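PDB 1YJG: surface protein VspA, which belongs to the variable small protein family of outer-membrane lipoproteins, whose switching between antigenically distinct members is thought to let the spirochaete evade host immunity. Local coordinates for residues 8-13 with 144-149; 28-33 with 38-43; 63-68 with 80-85; 90-95 with 115-120. All coordinates share one frame; numbering follows the deposited sequence.

The helical core of this lipoprotein shows how one long closure can enclose several local ones. Near the N terminus, helix 2-28 enters contact 1, which closes only at helix 129-155, so most of the chain lies in its loop. Contacts 2, 3 and 4 follow one another inside it, none crossing. Contact 2 closes the small hairpin after helix 2-28; contact 3 folds helix 76-98 back on helix 48-69; contact 4 sets the far part of helix 76-98 against helix 110-117. Contacts 1 and 3 touch through Phe10, and contacts 2 and 4 through Ile31 and Ile117. Centres of contacts 1 and 2 lie about 34 Å apart, on opposite sides of the chain's centre.

Contact 1 (8-13 with 144-149); sequences VAFAKS and TSAEAA
Ala146 is met by two neighbours on the other helix, Phe10 and Ala11, in a small first shell of methyls, a ring edge and one main-chain carbonyl oxygen, with no hydrogen bond across. Its CB comes to the rim of the Phe10 ring, close to the ring plane, lying 4.0 Å from Phe10 CD2 and nearly as close to CE2; the methyl therefore meets an edge and not a face. Ala11 approaches from alongside, its CB 4.4 Å from Ala146 CB and 4.1 Å from Ala146 O. With only methyls between them the backbones come very near, Ala11 CA standing 5.1 Å from Ala146 CA. This is close alanine-on-alanine packing in a helical bundle, where the first and last long helices, 2-28 and 129-155, run in broadly opposite directions. With CG opposite the backbone N (chi1 -173°), the Phe10 ring lies with its CD2-CE2 side toward Ala146 and the rest in the core. There it is lodged among Leu68 of helix 48-69, Leu78 and Ile82 of helix 76-98, and Ile74 of the connecting loop. On the outer side charge takes over between molecules: Glu147 OE2 pairs in a salt bridge not with this chain but with Lys12 NZ of the second subunit.

Contact 2 (28-33 with 38-43); sequences AKAIGK and NGLETD
Gly32 and Asp43 supply the one hydrogen bond between the segments, from Asp43 N to Gly32 O at 3.0 Å. It is almost straight at hydrogen (176°), although the donor stands above the carbonyl plane, 52° out of it. Weaker C-H...O contacts accompany it: Lys33 CA lies 3.1 Å from Glu41 O, and Gly32 CA lies 3.5 Å from Asp43 O. The main-chain pattern is that of a beta-hairpin mouth, with strands 33-36 and 39-42 antiparallel and Lys33 facing Thr42 as a non-hydrogen-bonded pair. A type II turn from Ala30 to Lys33 leads the chain in, with Gly32 at its third position and a positive phi that suits glycine. Among side-chain contacts, Lys33 points away overall, though its CB already touches Glu41 O, and a bend at chi2 (-85°) keeps the chain along the strand. Lys33 CD thus rests 3.5 Å from Glu41 O, and Lys33 CE comes to 3.7 Å from Thr42 OG1. Apolar packing is confined to Leu40, whose CD1 reaches Ala30 CB at 4.4 Å and also lies against the Lys29 carbonyl. Beyond the segments, Asn47 OD1 takes the Gly32 N-H, while the second subunit provides Lys49 NZ for Asp43 O, Ser52 OG for Lys33 O and Tyr55 as a packing partner for Leu40.

Contact 3 (63-68 with 80-85); sequences TKLASL and GKITTV
Ile82 is the first residue of 80-85 to meet the other helix, and it sends its two branches to different places. CG2 rests against the Leu65 side of helix 48-69, 3.9 Å from Leu65 O and 4.2 Å from Leu65 CD2. The other branch is extended, with chi2 at 168°, and carries CD1 across to Leu68, where it lies 3.9 Å from Leu68 O and 4.2 Å from Leu68 CB. Ile82 thereby spans nearly a full turn of its partner, touching main-chain oxygens as well as side chains. One turn further on, Val85 completes the contact. Its CG1 is 3.6 Å from Leu65 CD1, the closest approach between side chains here, and the two side chains cross at about a right angle. Leu65 is consequently held between Ile82 and Val85, residues on the same face of their helix. The helix axes pass 9.7 Å apart at a signed angle of -159°, an antiparallel pairing of helices that follow each other in the chain and are joined by a short loop: an alpha-hairpin within the bundle. Helix 129-155 covers the same face of 80-85, with Leu142 against Ile82 and both Leu135 and Leu142 against Val85. No hydrogen bond spans the two segments, and charged groups find partners off this face, Lys81 at Asp77 and Lys64 at Asp16. Across these segments, cohesion is consistent with hydrophobic burial and van der Waals contact between branched side chains.

Contact 4 (90-95 with 115-120); sequences TSFLTK and TAIDIA
One turn of helix carries both Phe92, whose ring touches Ala116 across the contact, and the carbonyl oxygen of Thr90, a polar atom gripped twice. Thr94 N donates to Thr90 O at 3.0 Å as the ordinary helical bond, and Thr94 OG1 adds a second bond to Thr90 O at 3.2 Å, with the hydroxyl above the carbonyl plane. Between the segments themselves there is no hydrogen bond; Phe92 does the reaching. Its chi1 of 174° turns CG away from the backbone N, and the ring extends across the gap to Ala116 and Ile117. There Ala116 O sits in the ring plane at the edge, 3.4 Å from Phe92 CE1. An oxygen so placed faces the slightly positive C-H rim, an arrangement consistent with weak electrostatic attraction. At the same rim Phe92 CZ lies 4.3 Å from Ile117 CG2, adding an apolar touch. The contact is small, burying 79 Å² in all, and a long side chain has to span the gap, the nearest alpha carbons, Phe92 CA and Ala116 CA, being 8.7 Å apart. Around this contact, Ile58 of helix 48-69 and Glu131 of helix 129-155 also pack on Phe92. Segment 115-120 lies against Ile24 of helix 2-28 and Ala54 of helix 48-69 through Ile117, and has Ile119 on Leu132 and Ile133 of helix 129-155, with Ile31 of the loop before strand 33-36 also against Ile117.

Contact 1 (8-13 with 144-149)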
# COMPACT_ATOMS: atom_id res chain seq x y z
N VAL A 8 17.93 -5.45 -10.17
CA VAL A 8 16.95 -4.37 -10.20
C VAL A 8 15.54 -4.96 -10.09
O VAL A 8 14.74 -4.50 -9.28
CB VAL A 8 17.10 -3.53 -11.48
CG1 VAL A 8 15.88 -2.60 -11.70
CG2 VAL A 8 18.39 -2.72 -11.41
N ALA A 9 15.25 -5.99 -10.88
CA ALA A 9 13.94 -6.63 -10.87
C ALA A 9 13.58 -7.14 -9.47
O ALA A 9 12.48 -6.92 -8.97
CB ALA A 9 13.91 -7.77 -11.91
N PHE A 10 14.54 -7.80 -8.83
CA PHE A 10 14.34 -8.35 -7.49
C PHE A 10 14.08 -7.25 -6.47
O PHE A 10 13.23 -7.37 -5.60
CB PHE A 10 15.56 -9.17 -7.06
CG PHE A 10 15.36 -9.90 -5.78
CD1 PHE A 10 14.65 -11.10 -5.75
CD2 PHE A 10 15.86 -9.39 -4.59
CE1 PHE A 10 14.45 -11.77 -4.54
CE2 PHE A 10 15.67 -10.06 -3.39
CZ PHE A 10 14.96 -11.24 -3.36
N ALA A 11 14.85 -6.17 -6.58
CA ALA A 11 14.73 -5.03 -5.69
C ALA A 11 13.37 -4.37 -5.86
O ALA A 11 12.79 -3.89 -4.90
CB ALA A 11 15.83 -4.03 -5.97
N LYS A 12 12.87 -4.34 -7.10
CA LYS A 12 11.58 -3.75 -7.41
C LYS A 12 10.47 -4.52 -6.71
O LYS A 12 9.52 -3.93 -6.21
CB LYS A 12 11.28 -3.84 -8.91
CG LYS A 12 11.78 -2.70 -9.76
CD LYS A 12 11.57 -3.00 -11.26
CE LYS A 12 10.10 -3.16 -11.63
NZ LYS A 12 9.89 -3.58 -13.06
N SER A 13 10.60 -5.84 -6.71
CA SER A 13 9.64 -6.74 -6.09
C SER A 13 9.63 -6.61 -4.59
O SER A 13 8.57 -6.65 -3.97
CB SER A 13 9.93 -8.19 -6.48
OG SER A 13 9.60 -8.42 -7.84
N THR A 144 17.04 -4.07 2.58
CA THR A 144 18.44 -3.67 2.72
C THR A 144 19.32 -4.58 1.89
O THR A 144 20.18 -4.11 1.16
CB THR A 144 18.85 -3.70 4.19
OG1 THR A 144 18.13 -2.69 4.89
CG2 THR A 144 20.32 -3.30 4.37
N SER A 145 19.09 -5.89 1.96
CA SER A 145 19.88 -6.87 1.20
C SER A 145 19.64 -6.74 -0.29
O SER A 145 20.56 -6.90 -1.08
CB SER A 145 19.56 -8.30 1.62
OG SER A 145 19.88 -8.49 2.97
N ALA A 146 18.40 -6.46 -0.68
CA ALA A 146 18.05 -6.31 -2.07
C ALA A 146 18.67 -5.04 -2.66
O ALA A 146 19.11 -5.04 -3.80
CB ALA A 146 16.56 -6.28 -2.24
N GLU A 147 18.68 -3.97 -1.88
CA GLU A 147 19.24 -2.70 -2.35
C GLU A 147 20.76 -2.81 -2.44
O GLU A 147 21.36 -2.30 -3.39
CB GLU A 147 18.73 -1.51 -1.53
CG GLU A 147 17.40 -1.01 -2.08
CD GLU A 147 16.66 -0.03 -1.17
OE1 GLU A 147 17.16 0.32 -0.10
OE2 GLU A 147 15.55 0.38 -1.56
N ALA A 148 21.38 -3.51 -1.50
CA ALA A 148 22.84 -3.69 -1.52
C ALA A 148 23.24 -4.46 -2.79
O ALA A 148 24.29 -4.18 -3.36
CB ALA A 148 23.34 -4.39 -0.25
N ALA A 149 22.42 -5.42 -3.23
CA ALA A 149 22.73 -6.19 -4.45
C ALA A 149 22.65 -5.30 -5.68
O ALA A 149 23.37 -5.51 -6.67
CB ALA A 149 21.80 -7.37 -4.59

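Contact 2 (28-33 with 38-43)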
# COMPACT_ATOMS: atom_id res chain seq x y z
N ALA A 28 -3.77 2.32 9.85
CA ALA A 28 -3.91 2.45 11.29
C ALA A 28 -4.27 3.89 11.68
O ALA A 28 -4.89 4.11 12.70
CB ALA A 28 -2.64 2.01 12.01
N LYS A 29 -3.87 4.86 10.85
CA LYS A 29 -4.19 6.27 11.11
C LYS A 29 -5.69 6.53 10.84
O LYS A 29 -6.20 7.59 11.18
CB LYS A 29 -3.37 7.19 10.21
CG LYS A 29 -1.90 7.30 10.56
CD LYS A 29 -1.13 7.96 9.42
CE LYS A 29 0.37 7.70 9.50
NZ LYS A 29 1.11 8.45 8.45
N ALA A 30 -6.36 5.58 10.19
CA ALA A 30 -7.79 5.69 9.86
C ALA A 30 -8.70 5.02 10.89
O ALA A 30 -9.92 5.08 10.76
CB ALA A 30 -8.06 5.11 8.50
N ILE A 31 -8.11 4.34 11.87
CA ILE A 31 -8.88 3.67 12.90
C ILE A 31 -9.68 4.72 13.67
O ILE A 31 -9.14 5.73 14.12
CB ILE A 31 -7.95 2.89 13.86
CG1 ILE A 31 -7.33 1.69 13.15
CG2 ILE A 31 -8.72 2.45 15.12
CD1 ILE A 31 -6.27 0.95 13.98
N GLY A 32 -10.98 4.48 13.81
CA GLY A 32 -11.86 5.39 14.53
C GLY A 32 -11.93 6.75 13.87
O GLY A 32 -11.97 7.77 14.55
N LYS A 33 -11.91 6.75 12.54
CA LYS A 33 -11.97 7.97 11.74
C LYS A 33 -12.88 7.78 10.53
O LYS A 33 -12.89 6.73 9.88
CB LYS A 33 -10.58 8.39 11.25
CG LYS A 33 -9.54 8.66 12.33
CD LYS A 33 -9.63 10.08 12.86
CE LYS A 33 -8.67 10.32 14.01
NZ LYS A 33 -7.31 10.64 13.50
N ASN A 38 -13.35 18.07 5.88
CA ASN A 38 -11.99 18.61 5.84
C ASN A 38 -10.88 17.57 5.96
O ASN A 38 -9.72 17.91 6.17
CB ASN A 38 -11.85 19.66 6.94
CG ASN A 38 -12.61 20.91 6.62
OD1 ASN A 38 -12.32 21.57 5.63
ND2 ASN A 38 -13.60 21.23 7.43
N GLY A 39 -11.24 16.30 5.80
CA GLY A 39 -10.31 15.19 5.89
C GLY A 39 -10.80 14.20 6.93
O GLY A 39 -11.98 14.19 7.26
N LEU A 40 -9.89 13.39 7.46
CA LEU A 40 -10.24 12.39 8.47
C LEU A 40 -10.64 13.05 9.79
O LEU A 40 -9.90 13.86 10.36
CB LEU A 40 -9.10 11.40 8.68
CG LEU A 40 -8.77 10.47 7.51
CD1 LEU A 40 -7.66 9.49 7.90
CD2 LEU A 40 -10.00 9.71 7.02
N GLU A 41 -11.82 12.67 10.27
CA GLU A 41 -12.38 13.18 11.52
C GLU A 41 -12.62 12.04 12.48
O GLU A 41 -12.90 10.93 12.07
CB GLU A 41 -13.74 13.79 11.23
CG GLU A 41 -13.74 15.28 10.99
CD GLU A 41 -15.16 15.78 10.87
OE1 GLU A 41 -15.89 15.67 11.87
OE2 GLU A 41 -15.53 16.25 9.77
N THR A 42 -12.55 12.33 13.78
CA THR A 42 -12.78 11.30 14.78
C THR A 42 -14.23 10.84 14.75
O THR A 42 -15.15 11.66 14.80
CB THR A 42 -12.42 11.84 16.17
OG1 THR A 42 -11.02 12.17 16.22
CG2 THR A 42 -12.60 10.78 17.25
N ASP A 43 -14.41 9.53 14.63
CA ASP A 43 -15.71 8.85 14.60
C ASP A 43 -15.37 7.41 15.00
O ASP A 43 -15.17 6.53 14.17
CB ASP A 43 -16.33 8.94 13.21
CG ASP A 43 -17.76 8.43 13.17
OD1 ASP A 43 -18.09 7.64 12.26
OD2 ASP A 43 -18.62 8.76 14.01

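Contact 3 (63-68 with 80-85)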
# COMPACT_ATOMS: atom_id res chain seq x y z
N THR A 63 1.26 -13.47 -1.15
CA THR A 63 1.24 -14.02 -2.50
C THR A 63 2.50 -13.59 -3.26
O THR A 63 3.07 -14.39 -3.99
CB THR A 63 -0.01 -13.54 -3.24
OG1 THR A 63 -1.19 -14.05 -2.60
CG2 THR A 63 -0.08 -14.11 -4.67
N LYS A 64 2.91 -12.34 -3.09
CA LYS A 64 4.10 -11.81 -3.77
C LYS A 64 5.38 -12.46 -3.26
O LYS A 64 6.31 -12.65 -4.02
CB LYS A 64 4.17 -10.28 -3.60
CG LYS A 64 3.09 -9.53 -4.39
CD LYS A 64 2.88 -8.12 -3.87
CE LYS A 64 1.70 -7.44 -4.57
NZ LYS A 64 2.02 -6.99 -5.94
N LEU A 65 5.40 -12.81 -1.99
CA LEU A 65 6.55 -13.45 -1.37
C LEU A 65 6.58 -14.90 -1.82
O LEU A 65 7.65 -15.46 -2.01
CB LEU A 65 6.48 -13.35 0.17
CG LEU A 65 6.66 -11.93 0.71
CD1 LEU A 65 6.26 -11.81 2.18
CD2 LEU A 65 8.08 -11.47 0.50
N ALA A 66 5.40 -15.50 -1.99
CA ALA A 66 5.29 -16.89 -2.43
C ALA A 66 5.93 -17.00 -3.82
O ALA A 66 6.65 -17.95 -4.13
CB ALA A 66 3.84 -17.35 -2.46
N SER A 67 5.69 -15.98 -4.65
CA SER A 67 6.24 -15.92 -5.99
C SER A 67 7.76 -15.68 -5.94
O SER A 67 8.52 -16.32 -6.66
CB SER A 67 5.58 -14.79 -6.78
OG SER A 67 6.19 -14.60 -8.05
N LEU A 68 8.19 -14.76 -5.08
CA LEU A 68 9.61 -14.44 -4.94
C LEU A 68 10.46 -15.63 -4.50
O LEU A 68 11.60 -15.79 -4.95
CB LEU A 68 9.81 -13.29 -3.95
CG LEU A 68 10.07 -11.92 -4.57
CD1 LEU A 68 10.54 -10.97 -3.46
CD2 LEU A 68 11.08 -11.97 -5.72
N GLY A 80 16.34 -17.32 2.07
CA GLY A 80 16.02 -17.47 3.49
C GLY A 80 15.44 -16.22 4.12
O GLY A 80 14.57 -16.29 5.00
N LYS A 81 15.97 -15.07 3.72
CA LYS A 81 15.49 -13.80 4.23
C LYS A 81 14.06 -13.58 3.75
O LYS A 81 13.24 -13.01 4.48
CB LYS A 81 16.40 -12.66 3.79
CG LYS A 81 17.69 -12.58 4.57
CD LYS A 81 18.63 -11.54 3.96
CE LYS A 81 19.73 -11.15 4.95
NZ LYS A 81 20.77 -12.22 5.02
N ILE A 82 13.75 -14.07 2.55
CA ILE A 82 12.40 -13.96 1.98
C ILE A 82 11.47 -14.83 2.79
O ILE A 82 10.34 -14.46 3.01
CB ILE A 82 12.34 -14.46 0.51
CG1 ILE A 82 13.07 -13.52 -0.44
CG2 ILE A 82 10.86 -14.63 0.03
CD1 ILE A 82 13.30 -14.15 -1.86
N THR A 83 11.95 -16.02 3.18
CA THR A 83 11.15 -16.96 3.96
C THR A 83 10.80 -16.38 5.32
O THR A 83 9.69 -16.56 5.79
CB THR A 83 11.89 -18.32 4.11
OG1 THR A 83 11.96 -18.95 2.83
CG2 THR A 83 11.08 -19.32 4.95
N THR A 84 11.75 -15.66 5.93
CA THR A 84 11.52 -15.03 7.21
C THR A 84 10.39 -14.01 7.04
O THR A 84 9.52 -13.88 7.92
CB THR A 84 12.80 -14.36 7.72
OG1 THR A 84 13.76 -15.38 8.00
CG2 THR A 84 12.58 -13.66 9.07
N VAL A 85 10.37 -13.30 5.90
CA VAL A 85 9.30 -12.32 5.65
C VAL A 85 7.98 -13.05 5.45
O VAL A 85 6.98 -12.68 6.06
CB VAL A 85 9.52 -11.42 4.41
CG1 VAL A 85 8.53 -10.24 4.46
CG2 VAL A 85 10.96 -10.90 4.31

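Contact 4 (90-95 with 115-120)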
# COMPACT_ATOMS: atom_id res chain seq x y z
N THR A 90 2.39 -14.85 6.89
CA THR A 90 1.54 -16.03 7.06
C THR A 90 1.01 -16.01 8.50
O THR A 90 -0.16 -16.27 8.73
CB THR A 90 2.35 -17.33 6.76
OG1 THR A 90 2.43 -17.52 5.34
CG2 THR A 90 1.64 -18.57 7.24
N SER A 91 1.89 -15.68 9.44
CA SER A 91 1.56 -15.61 10.87
C SER A 91 0.48 -14.57 11.14
O SER A 91 -0.46 -14.80 11.90
CB SER A 91 2.80 -15.25 11.69
OG SER A 91 3.46 -16.43 12.09
N PHE A 92 0.63 -13.40 10.52
CA PHE A 92 -0.34 -12.33 10.68
C PHE A 92 -1.73 -12.80 10.22
O PHE A 92 -2.72 -12.61 10.92
CB PHE A 92 0.05 -11.10 9.86
CG PHE A 92 -0.99 -10.02 9.89
CD1 PHE A 92 -1.01 -9.09 10.92
CD2 PHE A 92 -1.99 -9.98 8.93
CE1 PHE A 92 -1.98 -8.11 10.97
CE2 PHE A 92 -2.98 -9.00 8.98
CZ PHE A 92 -2.97 -8.07 10.00
N LEU A 93 -1.78 -13.42 9.05
CA LEU A 93 -3.05 -13.90 8.49
C LEU A 93 -3.71 -14.99 9.34
O LEU A 93 -4.91 -14.95 9.58
CB LEU A 93 -2.85 -14.41 7.05
CG LEU A 93 -2.30 -13.41 6.04
CD1 LEU A 93 -1.98 -14.12 4.72
CD2 LEU A 93 -3.28 -12.26 5.82
N THR A 94 -2.91 -15.95 9.81
CA THR A 94 -3.41 -17.05 10.63
C THR A 94 -3.94 -16.51 11.97
O THR A 94 -5.00 -16.92 12.45
CB THR A 94 -2.26 -18.07 10.89
OG1 THR A 94 -1.92 -18.74 9.67
CG2 THR A 94 -2.71 -19.21 11.79
N LYS A 95 -3.19 -15.58 12.57
CA LYS A 95 -3.58 -14.98 13.84
C LYS A 95 -4.88 -14.19 13.71
O LYS A 95 -5.78 -14.31 14.54
CB LYS A 95 -2.43 -14.10 14.38
CG LYS A 95 -2.77 -13.27 15.62
CD LYS A 95 -3.38 -14.09 16.77
CE LYS A 95 -2.37 -15.05 17.41
NZ LYS A 95 -1.40 -14.35 18.30
N THR A 115 -4.79 -3.58 18.31
CA THR A 115 -4.10 -4.83 18.65
C THR A 115 -3.88 -5.67 17.39
O THR A 115 -3.15 -6.65 17.42
CB THR A 115 -4.86 -5.68 19.69
OG1 THR A 115 -6.06 -6.20 19.11
CG2 THR A 115 -5.29 -4.84 20.91
N ALA A 116 -4.54 -5.30 16.30
CA ALA A 116 -4.38 -6.02 15.05
C ALA A 116 -3.43 -5.37 14.06
O ALA A 116 -2.52 -6.04 13.58
CB ALA A 116 -5.75 -6.26 14.39
N ILE A 117 -3.60 -4.07 13.79
CA ILE A 117 -2.77 -3.35 12.79
C ILE A 117 -2.02 -2.07 13.18
O ILE A 117 -1.54 -1.36 12.28
CB ILE A 117 -3.69 -2.99 11.58
CG1 ILE A 117 -4.65 -1.83 11.93
CG2 ILE A 117 -4.49 -4.20 11.13
CD1 ILE A 117 -5.52 -1.38 10.76
N ASP A 118 -1.90 -1.76 14.46
CA ASP A 118 -1.20 -0.55 14.92
C ASP A 118 0.06 -0.94 15.70
O ASP A 118 -0.00 -1.27 16.87
CB ASP A 118 -2.14 0.33 15.77
CG ASP A 118 -1.64 1.77 15.90
OD1 ASP A 118 -2.46 2.69 16.02
OD2 ASP A 118 -0.44 2.09 15.88
N ILE A 119 1.21 -0.88 15.03
CA ILE A 119 2.49 -1.25 15.65
C ILE A 119 3.03 -0.20 16.62
O ILE A 119 3.81 -0.52 17.50
CB ILE A 119 3.57 -1.55 14.56
CG1 ILE A 119 4.01 -0.28 13.82
CG2 ILE A 119 3.10 -2.60 13.55
CD1 ILE A 119 5.34 -0.44 13.08
N ALA A 120 2.62 1.05 16.44
CA ALA A 120 3.08 2.15 17.28
C ALA A 120 2.31 2.35 18.58
O ALA A 120 2.84 2.94 19.52
CB ALA A 120 3.08 3.44 16.47